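Alpha-acetolactate decarboxylase (Bacillus subtilis subsp. subtilis str. 168, PDB 5XNE) catalyses the zinc-dependent decarboxylation of (2S)-2-acetolactate to (R)-acetoin, a step on the route from pyruvate to (R,R)-butane-2,3-diol. Local coordinates at residues 106-111 against 201-206; 5-10 against 73-78; 116-121 against 190-195. All blocks are in the same frame, centred on the assembly; numbering follows the deposited sequence.

Interaction 1 (106-111 against 201-206)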
ATOM      1  N   ARG B 106       6.988  10.007  10.596  1.00 12.18           N
ATOM      2  CA  ARG B 106       6.444  10.290   9.276  1.00 14.94           C
ATOM      3  C   ARG B 106       6.206   9.019   8.455  1.00 13.98           C
ATOM      4  O   ARG B 106       5.812   9.085   7.293  1.00 15.05           O
ATOM      5  CB  ARG B 106       7.379  11.221   8.524  1.00 20.27           C
ATOM      6  CG  ARG B 106       7.380  12.649   9.033  1.00 27.84           C
ATOM      7  CD  ARG B 106       7.200  13.486   7.802  1.00 37.13           C
ATOM      8  NE  ARG B 106       6.744  14.854   8.007  1.00 46.03           N
ATOM      9  CZ  ARG B 106       6.651  15.714   6.998  1.00 44.60           C
ATOM     10  NH1 ARG B 106       6.964  15.316   5.769  1.00 45.10           N
ATOM     11  NH2 ARG B 106       6.238  16.950   7.194  1.00 42.07           N
ATOM     12  N   ASN B 107       6.436   7.864   9.066  1.00 10.16           N
ATOM     13  CA  ASN B 107       6.310   6.594   8.362  1.00  8.32           C
ATOM     14  C   ASN B 107       5.060   5.817   8.760  1.00  8.40           C
ATOM     15  O   ASN B 107       4.895   4.664   8.363  1.00  8.59           O
ATOM     16  CB  ASN B 107       7.557   5.744   8.609  1.00  8.02           C
ATOM     17  CG  ASN B 107       8.823   6.472   8.227  1.00  9.89           C
ATOM     18  OD1 ASN B 107       8.842   7.242   7.262  1.00 10.42           O
ATOM     19  ND2 ASN B 107       9.896   6.238   8.983  1.00  8.87           N
ATOM     20  N   LEU B 108       4.201   6.448   9.555  1.00  8.01           N
ATOM     21  CA  LEU B 108       2.960   5.827  10.008  1.00  8.35           C
ATOM     22  C   LEU B 108       1.757   6.532   9.410  1.00  7.46           C
ATOM     23  O   LEU B 108       1.892   7.594   8.822  1.00  7.63           O
ATOM     24  CB  LEU B 108       2.855   5.853  11.532  1.00  9.11           C
ATOM     25  CG  LEU B 108       4.023   5.213  12.280  1.00 10.72           C
ATOM     26  CD1 LEU B 108       3.779   5.354  13.788  1.00 11.23           C
ATOM     27  CD2 LEU B 108       4.188   3.763  11.874  1.00 13.80           C
ATOM     28  N   PHE B 109       0.584   5.927   9.554  1.00  8.29           N
ATOM     29  CA  PHE B 109      -0.671   6.544   9.100  1.00  8.71           C
ATOM     30  C   PHE B 109      -1.366   7.250  10.257  1.00  8.87           C
ATOM     31  O   PHE B 109      -1.361   6.739  11.379  1.00  9.19           O
ATOM     32  CB  PHE B 109      -1.609   5.485   8.520  1.00  8.59           C
ATOM     33  CG  PHE B 109      -1.116   4.864   7.238  1.00  8.84           C
ATOM     34  CD1 PHE B 109      -0.129   3.876   7.253  1.00 12.40           C
ATOM     35  CD2 PHE B 109      -1.653   5.252   6.017  1.00 10.56           C
ATOM     36  CE1 PHE B 109       0.326   3.309   6.057  1.00 10.70           C
ATOM     37  CE2 PHE B 109      -1.206   4.682   4.823  1.00 10.14           C
ATOM     38  CZ  PHE B 109      -0.223   3.715   4.853  1.00 10.49           C
ATOM     39  N   TYR B 110      -1.967   8.413   9.996  1.00  7.75           N
ATOM     40  CA  TYR B 110      -2.724   9.117  11.035  1.00  7.28           C
ATOM     41  C   TYR B 110      -4.068   9.584  10.514  1.00  8.44           C
ATOM     42  O   TYR B 110      -4.189   9.986   9.357  1.00  9.98           O
ATOM     43  CB  TYR B 110      -1.957  10.343  11.570  1.00  9.18           C
ATOM     44  CG  TYR B 110      -0.596  10.006  12.112  1.00  9.78           C
ATOM     45  CD1 TYR B 110       0.512   9.994  11.277  1.00 10.52           C
ATOM     46  CD2 TYR B 110      -0.424   9.672  13.449  1.00 10.82           C
ATOM     47  CE1 TYR B 110       1.778   9.672  11.760  1.00 11.67           C
ATOM     48  CE2 TYR B 110       0.835   9.345  13.943  1.00 12.86           C
ATOM     49  CZ  TYR B 110       1.927   9.347  13.085  1.00 14.04           C
ATOM     50  OH  TYR B 110       3.184   9.025  13.561  1.00 17.90           O
ATOM     51  N   ALA B 111      -5.073   9.538  11.375  1.00  8.70           N
ATOM     52  CA  ALA B 111      -6.306  10.263  11.122  1.00  7.36           C
ATOM     53  C   ALA B 111      -6.211  11.553  11.911  1.00  8.97           C
ATOM     54  O   ALA B 111      -5.652  11.576  13.020  1.00 10.72           O
ATOM     55  CB  ALA B 111      -7.521   9.465  11.538  1.00  8.61           C
ATOM     56  N   GLN B 201      -3.326   7.430  15.638  1.00  9.92           N
ATOM     57  CA  GLN B 201      -2.204   6.770  14.975  1.00 10.43           C
ATOM     58  C   GLN B 201      -2.583   5.343  14.584  1.00 10.75           C
ATOM     59  O   GLN B 201      -3.147   4.604  15.389  1.00 12.44           O
ATOM     60  CB  GLN B 201      -0.976   6.767  15.903  1.00 11.41           C
ATOM     61  CG  GLN B 201       0.191   5.921  15.411  1.00 13.92           C
ATOM     62  CD  GLN B 201       1.350   5.938  16.391  1.00 18.10           C
ATOM     63  OE1 GLN B 201       1.852   7.001  16.748  1.00 20.35           O
ATOM     64  NE2 GLN B 201       1.766   4.762  16.842  1.00 19.35           N
ATOM     65  N   LYS B 202      -2.266   4.946  13.355  1.00  8.81           N
ATOM     66  CA  LYS B 202      -2.591   3.596  12.888  1.00  9.70           C
ATOM     67  C   LYS B 202      -1.350   2.862  12.348  1.00  8.36           C
ATOM     68  O   LYS B 202      -0.543   3.459  11.619  1.00 11.92           O
ATOM     69  CB  LYS B 202      -3.684   3.657  11.810  1.00 12.10           C
ATOM     70  CG  LYS B 202      -5.031   4.214  12.304  1.00 12.20           C
ATOM     71  CD  LYS B 202      -5.544   3.407  13.489  1.00 13.79           C
ATOM     72  CE  LYS B 202      -6.885   3.907  13.993  1.00 19.49           C
ATOM     73  NZ  LYS B 202      -6.786   5.331  14.271  1.00 22.03           N
ATOM     74  N   MET B 203      -1.218   1.576  12.698  1.00  8.92           N
ATOM     75  CA  MET B 203      -0.051   0.767  12.316  1.00  8.26           C
ATOM     76  C   MET B 203      -0.313  -0.171  11.146  1.00 12.11           C
ATOM     77  O   MET B 203       0.565  -0.924  10.751  1.00 10.04           O
ATOM     78  CB  MET B 203       0.437  -0.079  13.499  1.00 12.34           C
ATOM     79  CG  MET B 203       0.771   0.706  14.743  1.00 14.35           C
ATOM     80  SD  MET B 203       2.075   1.900  14.421  1.00 19.63           S
ATOM     81  CE  MET B 203       3.538   0.843  14.429  1.00 14.43           C
ATOM     82  N   ASN B 204      -1.537  -0.160  10.625  1.00 10.06           N
ATOM     83  CA  ASN B 204      -1.903  -1.010   9.500  1.00  9.11           C
ATOM     84  C   ASN B 204      -2.628  -0.208   8.441  1.00  8.63           C
ATOM     85  O   ASN B 204      -3.379   0.714   8.764  1.00 10.09           O
ATOM     86  CB  ASN B 204      -2.832  -2.165   9.910  1.00 12.30           C
ATOM     87  CG  ASN B 204      -2.166  -3.193  10.799  1.00 15.73           C
ATOM     88  OD1 ASN B 204      -1.714  -4.253  10.332  1.00 14.08           O
ATOM     89  ND2 ASN B 204      -2.136  -2.906  12.095  1.00 14.61           N
ATOM     90  N   MET B 205      -2.415  -0.568   7.184  1.00  7.51           N
ATOM     91  CA  MET B 205      -3.281  -0.095   6.117  1.00  8.64           C
ATOM     92  C   MET B 205      -3.791  -1.310   5.371  1.00  7.91           C
ATOM     93  O   MET B 205      -2.982  -2.091   4.854  1.00  9.39           O
ATOM     94  CB  MET B 205      -2.560   0.832   5.147  1.00 11.74           C
ATOM     95  CG  MET B 205      -3.481   1.224   3.994  1.00 17.86           C
ATOM     96  SD  MET B 205      -2.635   1.697   2.502  1.00 33.47           S
ATOM     97  CE  MET B 205      -1.690   0.226   2.141  1.00 19.38           C
ATOM     98  N   ASN B 206      -5.110  -1.472   5.309  1.00  6.66           N
ATOM     99  CA  ASN B 206      -5.670  -2.564   4.520  1.00  7.20           C
ATOM    100  C   ASN B 206      -6.296  -2.031   3.256  1.00  6.71           C
ATOM    101  O   ASN B 206      -7.321  -1.346   3.311  1.00  6.93           O
ATOM    102  CB  ASN B 206      -6.722  -3.374   5.265  1.00 10.58           C
ATOM    103  CG  ASN B 206      -7.270  -4.519   4.386  1.00 10.72           C
ATOM    104  OD1 ASN B 206      -6.725  -5.608   4.378  1.00 16.76           O
ATOM    105  ND2 ASN B 206      -8.298  -4.229   3.582  1.00 14.67           N
TER
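The F109 ring carries M205 on one face, with M205 CB 3.7 Å from F109 CZ, displaced from the centre toward the rim; K202 O lies at its edge, near the ring plane. M205 SD stands obliquely to the same ring, a Met-aromatic contact in which the polarisable sulfur suits an aromatic neighbour. Here an antiparallel strand pair begins, F109 and K202 forming a hydrogen-bonded pair whose firm bond runs from K202 N to F109 O (2.8 Å); the return bond from F109 N to K202 O is weak. One step on, Y110 and Q201 lie side by side, ring and amide planes 84° apart, with Y110 CE2 3.7 Å from Q201 CB, while the phenol OH bonds to S105 O. The extended Q201, its CG anti to the backbone N (chi1 171°), sets CG beside Y110 CE2 and brings its amide to L108. An alanine at Q201 would keep CB against the tyrosine but would probably leave L108 CD1 without the amide it packs on and thin the contact at Y110 CE2. Beyond M203 the strand pairs with the second subunit, M205 packing on M205 there. M203 bends over the leucine, its SD 3.8 Å from L108 CD2.

Interaction 2 (5-10 against 73-78)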
ATOM      1  N   TYR B   5      -8.686   1.560   6.595  1.00  5.78           N
ATOM      2  CA  TYR B   5      -9.335   0.723   5.591  1.00  6.17           C
ATOM      3  C   TYR B   5      -9.425   1.540   4.313  1.00  7.68           C
ATOM      4  O   TYR B   5     -10.144   2.544   4.251  1.00  6.91           O
ATOM      5  CB  TYR B   5     -10.731   0.266   6.034  1.00  7.63           C
ATOM      6  CG  TYR B   5     -11.334  -0.771   5.119  1.00  7.90           C
ATOM      7  CD1 TYR B   5     -10.928  -2.093   5.198  1.00 11.04           C
ATOM      8  CD2 TYR B   5     -12.307  -0.431   4.183  1.00  8.30           C
ATOM      9  CE1 TYR B   5     -11.459  -3.066   4.374  1.00 11.41           C
ATOM     10  CE2 TYR B   5     -12.857  -1.408   3.346  1.00 11.15           C
ATOM     11  CZ  TYR B   5     -12.421  -2.719   3.451  1.00 10.85           C
ATOM     12  OH  TYR B   5     -12.934  -3.713   2.642  1.00 14.48           O
ATOM     13  N   GLN B   6      -8.665   1.120   3.309  1.00  5.63           N
ATOM     14  CA  GLN B   6      -8.493   1.878   2.072  1.00  5.09           C
ATOM     15  C   GLN B   6      -9.242   1.216   0.920  1.00  6.59           C
ATOM     16  O   GLN B   6      -8.931   0.082   0.538  1.00  6.81           O
ATOM     17  CB  GLN B   6      -7.004   2.006   1.745  1.00  5.88           C
ATOM     18  CG  GLN B   6      -6.695   2.730   0.461  1.00  6.13           C
ATOM     19  CD  GLN B   6      -7.271   4.117   0.434  1.00  6.74           C
ATOM     20  OE1 GLN B   6      -7.053   4.902   1.355  1.00  8.28           O
ATOM     21  NE2 GLN B   6      -8.013   4.438  -0.624  1.00  8.03           N
ATOM     22  N   VAL B   7     -10.236   1.922   0.380  1.00  6.26           N
ATOM     23  CA  VAL B   7     -11.030   1.411  -0.736  1.00  7.50           C
ATOM     24  C   VAL B   7     -10.417   1.898  -2.052  1.00  5.62           C
ATOM     25  O   VAL B   7     -10.454   3.091  -2.370  1.00  6.12           O
ATOM     26  CB  VAL B   7     -12.503   1.859  -0.613  1.00  6.27           C
ATOM     27  CG1 VAL B   7     -13.286   1.519  -1.880  1.00  8.24           C
ATOM     28  CG2 VAL B   7     -13.154   1.202   0.601  1.00  8.99           C
ATOM     29  N   SER B   8      -9.805   0.953  -2.777  1.00  6.00           N
ATOM     30  CA  SER B   8      -9.167   1.169  -4.085  1.00  6.13           C
ATOM     31  C   SER B   8      -8.019   2.187  -4.053  1.00  6.19           C
ATOM     32  O   SER B   8      -7.502   2.521  -2.974  1.00  7.37           O
ATOM     33  CB  SER B   8     -10.214   1.595  -5.129  1.00  7.59           C
ATOM     34  OG  SER B   8      -9.714   1.412  -6.452  1.00  7.83           O
ATOM     35  N   THR B   9      -7.599   2.652  -5.229  1.00  6.07           N
ATOM     36  CA  THR B   9      -6.400   3.485  -5.323  1.00  7.61           C
ATOM     37  C   THR B   9      -6.646   4.827  -5.983  1.00  8.28           C
ATOM     38  O   THR B   9      -7.529   4.979  -6.841  1.00  7.40           O
ATOM     39  CB  THR B   9      -5.258   2.789  -6.118  1.00 10.00           C
ATOM     40  OG1 THR B   9      -5.552   2.831  -7.528  1.00 10.04           O
ATOM     41  CG2 THR B   9      -5.077   1.351  -5.656  1.00  9.59           C
ATOM     42  N   MET B  10      -5.828   5.803  -5.607  1.00  7.59           N
ATOM     43  CA  MET B  10      -5.920   7.119  -6.208  1.00  9.29           C
ATOM     44  C   MET B  10      -5.564   7.053  -7.689  1.00  9.57           C
ATOM     45  O   MET B  10      -6.154   7.761  -8.501  1.00 10.23           O
ATOM     46  CB  MET B  10      -5.002   8.116  -5.484  1.00 10.63           C
ATOM     47  CG  MET B  10      -5.106   9.526  -6.007  1.00 14.22           C
ATOM     48  SD  MET B  10      -6.744  10.218  -5.689  1.00 17.50           S
ATOM     49  CE  MET B  10      -6.627  11.774  -6.562  1.00 19.15           C
ATOM     50  N   CYS B  73     -12.246   5.734  -1.163  1.00  5.69           N
ATOM     51  CA  CYS B  73     -12.495   6.326   0.144  1.00  5.95           C
ATOM     52  C   CYS B  73     -11.579   5.649   1.162  1.00  6.60           C
ATOM     53  O   CYS B  73     -10.940   4.623   0.861  1.00  5.39           O
ATOM     54  CB  CYS B  73     -13.987   6.208   0.540  1.00  7.34           C
ATOM     55  SG  CYS B  73     -14.788   4.613   0.239  1.00  8.34           S
ATOM     56  N   SER B  74     -11.498   6.247   2.355  1.00  5.86           N
ATOM     57  CA  SER B  74     -10.598   5.787   3.409  1.00  6.57           C
ATOM     58  C   SER B  74     -11.352   5.880   4.739  1.00  6.55           C
ATOM     59  O   SER B  74     -11.976   6.908   5.000  1.00  6.17           O
ATOM     60  CB  SER B  74      -9.324   6.650   3.474  1.00  6.62           C
ATOM     61  OG  SER B  74      -8.703   6.831   2.208  1.00 12.24           O
ATOM     62  N   PHE B  75     -11.260   4.841   5.568  1.00  4.89           N
ATOM     63  CA  PHE B  75     -11.980   4.804   6.857  1.00  5.74           C
ATOM     64  C   PHE B  75     -11.098   4.347   7.994  1.00  6.54           C
ATOM     65  O   PHE B  75     -10.123   3.626   7.789  1.00  6.77           O
ATOM     66  CB  PHE B  75     -13.180   3.863   6.785  1.00  6.42           C
ATOM     67  CG  PHE B  75     -14.129   4.198   5.696  1.00  6.35           C
ATOM     68  CD1 PHE B  75     -15.032   5.241   5.841  1.00  6.91           C
ATOM     69  CD2 PHE B  75     -14.123   3.466   4.517  1.00  6.53           C
ATOM     70  CE1 PHE B  75     -15.910   5.568   4.817  1.00  7.08           C
ATOM     71  CE2 PHE B  75     -14.998   3.788   3.488  1.00  6.63           C
ATOM     72  CZ  PHE B  75     -15.895   4.831   3.642  1.00  6.94           C
ATOM     73  N   THR B  76     -11.466   4.742   9.210  1.00  5.52           N
ATOM     74  CA  THR B  76     -10.841   4.152  10.381  1.00  6.26           C
ATOM     75  C   THR B  76     -11.783   4.284  11.553  1.00  7.81           C
ATOM     76  O   THR B  76     -12.751   5.057  11.497  1.00  7.04           O
ATOM     77  CB  THR B  76      -9.496   4.816  10.707  1.00  8.30           C
ATOM     78  OG1 THR B  76      -8.740   3.959  11.568  1.00  9.80           O
ATOM     79  CG2 THR B  76      -9.705   6.158  11.388  1.00  9.14           C
ATOM     80  N   PHE B  77     -11.501   3.526  12.604  1.00  8.08           N
ATOM     81  CA  PHE B  77     -12.172   3.748  13.875  1.00  9.15           C
ATOM     82  C   PHE B  77     -11.279   4.691  14.662  1.00  8.99           C
ATOM     83  O   PHE B  77     -10.190   4.313  15.119  1.00 10.01           O
ATOM     84  CB  PHE B  77     -12.418   2.431  14.621  1.00  9.11           C
ATOM     85  CG  PHE B  77     -13.528   1.616  14.036  1.00  8.53           C
ATOM     86  CD1 PHE B  77     -14.854   2.019  14.182  1.00  9.96           C
ATOM     87  CD2 PHE B  77     -13.252   0.468  13.307  1.00  9.40           C
ATOM     88  CE1 PHE B  77     -15.887   1.275  13.627  1.00 10.60           C
ATOM     89  CE2 PHE B  77     -14.280  -0.283  12.749  1.00 10.41           C
ATOM     90  CZ  PHE B  77     -15.591   0.117  12.903  1.00 10.94           C
ATOM     91  N   PHE B  78     -11.736   5.932  14.774  1.00  9.24           N
ATOM     92  CA  PHE B  78     -10.937   7.006  15.328  1.00 10.78           C
ATOM     93  C   PHE B  78     -10.796   6.839  16.833  1.00 13.04           C
ATOM     94  O   PHE B  78     -11.780   6.591  17.531  1.00 15.21           O
ATOM     95  CB  PHE B  78     -11.562   8.353  14.991  1.00  8.89           C
ATOM     96  CG  PHE B  78     -10.665   9.526  15.258  1.00 11.22           C
ATOM     97  CD1 PHE B  78     -10.539  10.056  16.539  1.00 12.93           C
ATOM     98  CD2 PHE B  78      -9.960  10.123  14.221  1.00  9.34           C
ATOM     99  CE1 PHE B  78      -9.709  11.139  16.776  1.00 11.82           C
ATOM    100  CE2 PHE B  78      -9.135  11.204  14.446  1.00  9.69           C
ATOM    101  CZ  PHE B  78      -9.010  11.725  15.729  1.00 12.93           C
TER
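Q6 and S74 meet through their side chains at the middle of an antiparallel strand pair, S74 OG donating to Q6 OE1 over 2.7 Å. They form a non-hydrogen-bonded pair, so their backbones do not bond to each other, and the serine hydroxyl and glutamine carbonyl supply a polar link of their own on this buried face. The donor is tilted 25° from the amide carbonyl plane. Hydrogen-bonded pairs flank it: Y5 N reaches F75 O at 2.8 Å and F75 N returns to Y5 O, while V7 N donates to C73 O at 2.8 Å and the bond back from C73 N to V7 O is weak.

The other face, bearing Y5, V7, C73 and F75, is mostly apolar. C73 SG, between the backbone N and the carbonyl carbon (chi1 44°), comes 3.7 Å from V7 CB; a branched valine and a compact cysteine suit this close meeting. V7 CG2 also reaches the edge of the F75 ring, and F75 CD2 lies at the edge of the Y5 ring, 4.3 Å from Y5 CD2.

Farther out, F22 touches Y5, V7 and C73, and Y5 stacks its ring on Y30. The backbone of Q6 bonds to N206 and R208, and that of S74 to I35, so both strands have further partners. The S74 side chain is about 9 Å from the zinc ion held by H173, H175 and H186, so S74 lies near the metal site but is not a ligand. The other end of the Q6 amide is held within its own segment: the chain bends at chi2 (57°), which sets CD, and Q6 NE2 donates to S8 O at 3.1 Å, from above that carbonyl's plane.

Interaction 3 (116-121 against 190-195)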
ATOM      1  N   GLY B 116     -13.382  23.519  15.308  1.00 15.29           N
ATOM      2  CA  GLY B 116     -13.361  24.884  15.802  1.00 18.29           C
ATOM      3  C   GLY B 116     -13.784  25.901  14.773  1.00 18.70           C
ATOM      4  O   GLY B 116     -14.676  25.637  13.965  1.00 16.85           O
ATOM      5  N   LEU B 117     -13.137  27.064  14.810  1.00 19.10           N
ATOM      6  CA  LEU B 117     -13.470  28.161  13.913  1.00 19.07           C
ATOM      7  C   LEU B 117     -12.323  28.479  12.980  1.00 18.13           C
ATOM      8  O   LEU B 117     -11.178  28.614  13.396  1.00 18.66           O
ATOM      9  CB  LEU B 117     -13.858  29.418  14.703  1.00 21.74           C
ATOM     10  CG  LEU B 117     -15.322  29.456  15.134  1.00 26.39           C
ATOM     11  CD1 LEU B 117     -15.634  28.413  16.209  1.00 28.20           C
ATOM     12  CD2 LEU B 117     -15.742  30.858  15.578  1.00 37.33           C
ATOM     13  N   PHE B 118     -12.649  28.606  11.703  1.00 17.60           N
ATOM     14  CA  PHE B 118     -11.647  28.861  10.695  1.00 18.17           C
ATOM     15  C   PHE B 118     -11.845  30.224  10.096  1.00 20.60           C
ATOM     16  O   PHE B 118     -12.946  30.563   9.675  1.00 19.81           O
ATOM     17  CB  PHE B 118     -11.713  27.788   9.620  1.00 19.13           C
ATOM     18  CG  PHE B 118     -11.621  26.413  10.178  1.00 17.15           C
ATOM     19  CD1 PHE B 118     -12.757  25.738  10.569  1.00 15.45           C
ATOM     20  CD2 PHE B 118     -10.393  25.819  10.359  1.00 16.05           C
ATOM     21  CE1 PHE B 118     -12.677  24.485  11.112  1.00 16.25           C
ATOM     22  CE2 PHE B 118     -10.309  24.566  10.890  1.00 16.03           C
ATOM     23  CZ  PHE B 118     -11.457  23.897  11.268  1.00 17.85           C
ATOM     24  N   LYS B 119     -10.778  31.008  10.074  1.00 21.26           N
ATOM     25  CA  LYS B 119     -10.827  32.311   9.435  1.00 22.31           C
ATOM     26  C   LYS B 119     -11.128  32.154   7.950  1.00 24.24           C
ATOM     27  O   LYS B 119     -11.963  32.872   7.400  1.00 21.51           O
ATOM     28  CB  LYS B 119      -9.515  33.062   9.636  1.00 21.90           C
ATOM     29  CG  LYS B 119      -9.512  34.434   9.003  1.00 25.56           C
ATOM     30  CD  LYS B 119      -8.339  35.245   9.494  1.00 30.27           C
ATOM     31  CE  LYS B 119      -8.459  36.694   9.061  1.00 34.80           C
ATOM     32  NZ  LYS B 119      -8.627  36.813   7.589  1.00 39.17           N
ATOM     33  N   LYS B 120     -10.440  31.209   7.311  1.00 20.40           N
ATOM     34  CA  LYS B 120     -10.694  30.871   5.915  1.00 20.69           C
ATOM     35  C   LYS B 120     -10.673  29.359   5.730  1.00 18.06           C
ATOM     36  O   LYS B 120      -9.902  28.663   6.382  1.00 17.85           O
ATOM     37  CB  LYS B 120      -9.653  31.494   4.982  1.00 23.01           C
ATOM     38  CG  LYS B 120      -9.511  33.008   5.070  1.00 31.01           C
ATOM     39  CD  LYS B 120      -8.454  33.507   4.091  1.00 31.29           C
ATOM     40  CE  LYS B 120      -7.712  34.722   4.641  1.00 37.93           C
ATOM     41  NZ  LYS B 120      -7.442  34.602   6.108  1.00 34.20           N
ATOM     42  N   VAL B 121     -11.541  28.864   4.854  1.00 18.55           N
ATOM     43  CA  VAL B 121     -11.396  27.519   4.294  1.00 16.58           C
ATOM     44  C   VAL B 121     -11.698  27.617   2.811  1.00 15.34           C
ATOM     45  O   VAL B 121     -12.706  28.217   2.422  1.00 16.81           O
ATOM     46  CB  VAL B 121     -12.349  26.472   4.929  1.00 15.04           C
ATOM     47  CG1 VAL B 121     -12.045  25.072   4.376  1.00 15.51           C
ATOM     48  CG2 VAL B 121     -12.244  26.462   6.434  1.00 15.04           C
ATOM     49  N   TYR B 190      -6.549  26.638   4.187  1.00 18.27           N
ATOM     50  CA  TYR B 190      -7.311  27.065   5.348  1.00 18.79           C
ATOM     51  C   TYR B 190      -6.467  27.904   6.299  1.00 20.20           C
ATOM     52  O   TYR B 190      -5.246  27.807   6.308  1.00 19.42           O
ATOM     53  CB  TYR B 190      -7.880  25.858   6.092  1.00 16.06           C
ATOM     54  CG  TYR B 190      -6.850  24.827   6.483  1.00 16.13           C
ATOM     55  CD1 TYR B 190      -6.445  23.848   5.583  1.00 15.93           C
ATOM     56  CD2 TYR B 190      -6.294  24.821   7.751  1.00 18.65           C
ATOM     57  CE1 TYR B 190      -5.513  22.902   5.938  1.00 16.31           C
ATOM     58  CE2 TYR B 190      -5.358  23.873   8.120  1.00 20.28           C
ATOM     59  CZ  TYR B 190      -4.974  22.909   7.205  1.00 16.73           C
ATOM     60  OH  TYR B 190      -4.043  21.967   7.556  1.00 18.78           O
ATOM     61  N   VAL B 191      -7.144  28.737   7.083  1.00 20.26           N
ATOM     62  CA  VAL B 191      -6.515  29.470   8.169  1.00 20.69           C
ATOM     63  C   VAL B 191      -7.348  29.248   9.416  1.00 20.64           C
ATOM     64  O   VAL B 191      -8.553  29.494   9.410  1.00 20.27           O
ATOM     65  CB  VAL B 191      -6.399  30.977   7.878  1.00 22.97           C
ATOM     66  CG1 VAL B 191      -5.799  31.698   9.084  1.00 23.53           C
ATOM     67  CG2 VAL B 191      -5.566  31.211   6.636  1.00 24.76           C
ATOM     68  N   LEU B 192      -6.711  28.750  10.469  1.00 19.65           N
ATOM     69  CA  LEU B 192      -7.392  28.475  11.723  1.00 19.28           C
ATOM     70  C   LEU B 192      -7.493  29.763  12.519  1.00 21.07           C
ATOM     71  O   LEU B 192      -6.533  30.522  12.596  1.00 22.02           O
ATOM     72  CB  LEU B 192      -6.653  27.410  12.543  1.00 21.56           C
ATOM     73  CG  LEU B 192      -6.050  26.239  11.754  1.00 23.41           C
ATOM     74  CD1 LEU B 192      -5.384  25.232  12.666  1.00 21.66           C
ATOM     75  CD2 LEU B 192      -7.101  25.566  10.943  1.00 28.55           C
ATOM     76  N   GLU B 193      -8.660  30.015  13.091  1.00 21.97           N
ATOM     77  CA  GLU B 193      -8.790  31.107  14.042  1.00 23.30           C
ATOM     78  C   GLU B 193      -8.471  30.530  15.413  1.00 28.42           C
ATOM     79  O   GLU B 193      -7.596  31.020  16.127  1.00 31.34           O
ATOM     80  CB  GLU B 193     -10.187  31.722  13.996  1.00 25.25           C
ATOM     81  CG  GLU B 193     -10.377  32.882  14.962  1.00 29.61           C
ATOM     82  CD  GLU B 193     -11.463  33.835  14.511  1.00 36.46           C
ATOM     83  OE1 GLU B 193     -12.008  33.633  13.404  1.00 38.58           O
ATOM     84  OE2 GLU B 193     -11.776  34.785  15.261  1.00 41.30           O
ATOM     85  N   ASP B 194      -9.186  29.470  15.761  1.00 21.62           N
ATOM     86  CA  ASP B 194      -8.859  28.654  16.918  1.00 24.30           C
ATOM     87  C   ASP B 194      -9.531  27.295  16.756  1.00 24.92           C
ATOM     88  O   ASP B 194     -10.652  27.205  16.249  1.00 23.31           O
ATOM     89  CB  ASP B 194      -9.311  29.324  18.213  1.00 26.84           C
ATOM     90  CG  ASP B 194     -10.813  29.505  18.279  1.00 30.92           C
ATOM     91  OD1 ASP B 194     -11.504  28.562  18.715  1.00 29.97           O
ATOM     92  OD2 ASP B 194     -11.300  30.591  17.893  1.00 33.11           O
ATOM     93  N   CYS B 195      -8.853  26.239  17.184  1.00 23.58           N
ATOM     94  CA  CYS B 195      -9.429  24.906  17.066  1.00 20.84           C
ATOM     95  C   CYS B 195      -8.797  23.916  18.024  1.00 19.91           C
ATOM     96  O   CYS B 195      -7.703  24.141  18.547  1.00 23.05           O
ATOM     97  CB  CYS B 195      -9.285  24.385  15.630  1.00 17.63           C
ATOM     98  SG  CYS B 195      -7.602  23.842  15.145  1.00 22.55           S
TER
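F118 and L192 make the tight side of this antiparallel pairing, which two classic beta bulges interrupt. Their side chains run side by side in the same direction, and L192 CD2 lies in the plane of the F118 ring at its edge, 3.4 Å from F118 CD2. A flat ring beside a branched leucine fills this buried side closely. At the far end of the pairing G116 faces C195, with G116 CA 3.6 Å from D194 O; a CB here would collide with that oxygen, and glycine also tolerates the backbone angles.

The bulges place two residues opposite one. At the first, L117 O takes hydrogen bonds from both E193 N (2.9 Å) and D194 N (3.2 Å), and L117 N donates to D194 O, nearly along the C=O axis. At the second, V191 O receives only weak bonds from K119 N and K120 N, whereas V191 N makes a good one to K120 O at 2.8 Å.

The opposite character belongs to the partly exposed side chains of L117, K119, K120, E193 and D194. V191 is buried among them: K119 packs its CB 4.0 Å from V191 CG1 and its end leads away, as suits a long charged residue at such a margin. K120, bent at chi3 and chi4, instead brings NZ beside V191 CG2 (3.9 Å). E193 rests its CB against L117 O.

Strand 151-160 lies on the other side of segment 116-121, bonding through the backbone to G116 and F118 and receiving F118 on I155. Helix 92-100 packs against Y190 and L192 through F95, and its E96 accepts the hydrogen bond of Y190 OH.

From the N terminus, strand 3-7 pairs with strand 73-76 in interaction 2, closing a loop of 62 residues before either other contact opens. Interaction 1 then joins 106-111 to 201-206, and interaction 3, between 116-121 and 190-195, falls wholly within that span; the contacts do not cross. Strands 109-115 and 117-124 follow one another, as do 184-192 and 195-208, so interactions 1 and 3 join successive strands of the same two runs, their centres about 26 Å apart. Interactions 1 and 2 touch: strand 195-208 neighbours strand 3-7, and N206 O lies 2.8 Å from Q6 N, probably hydrogen-bonded, linking strand 3-7 to strand 195-208.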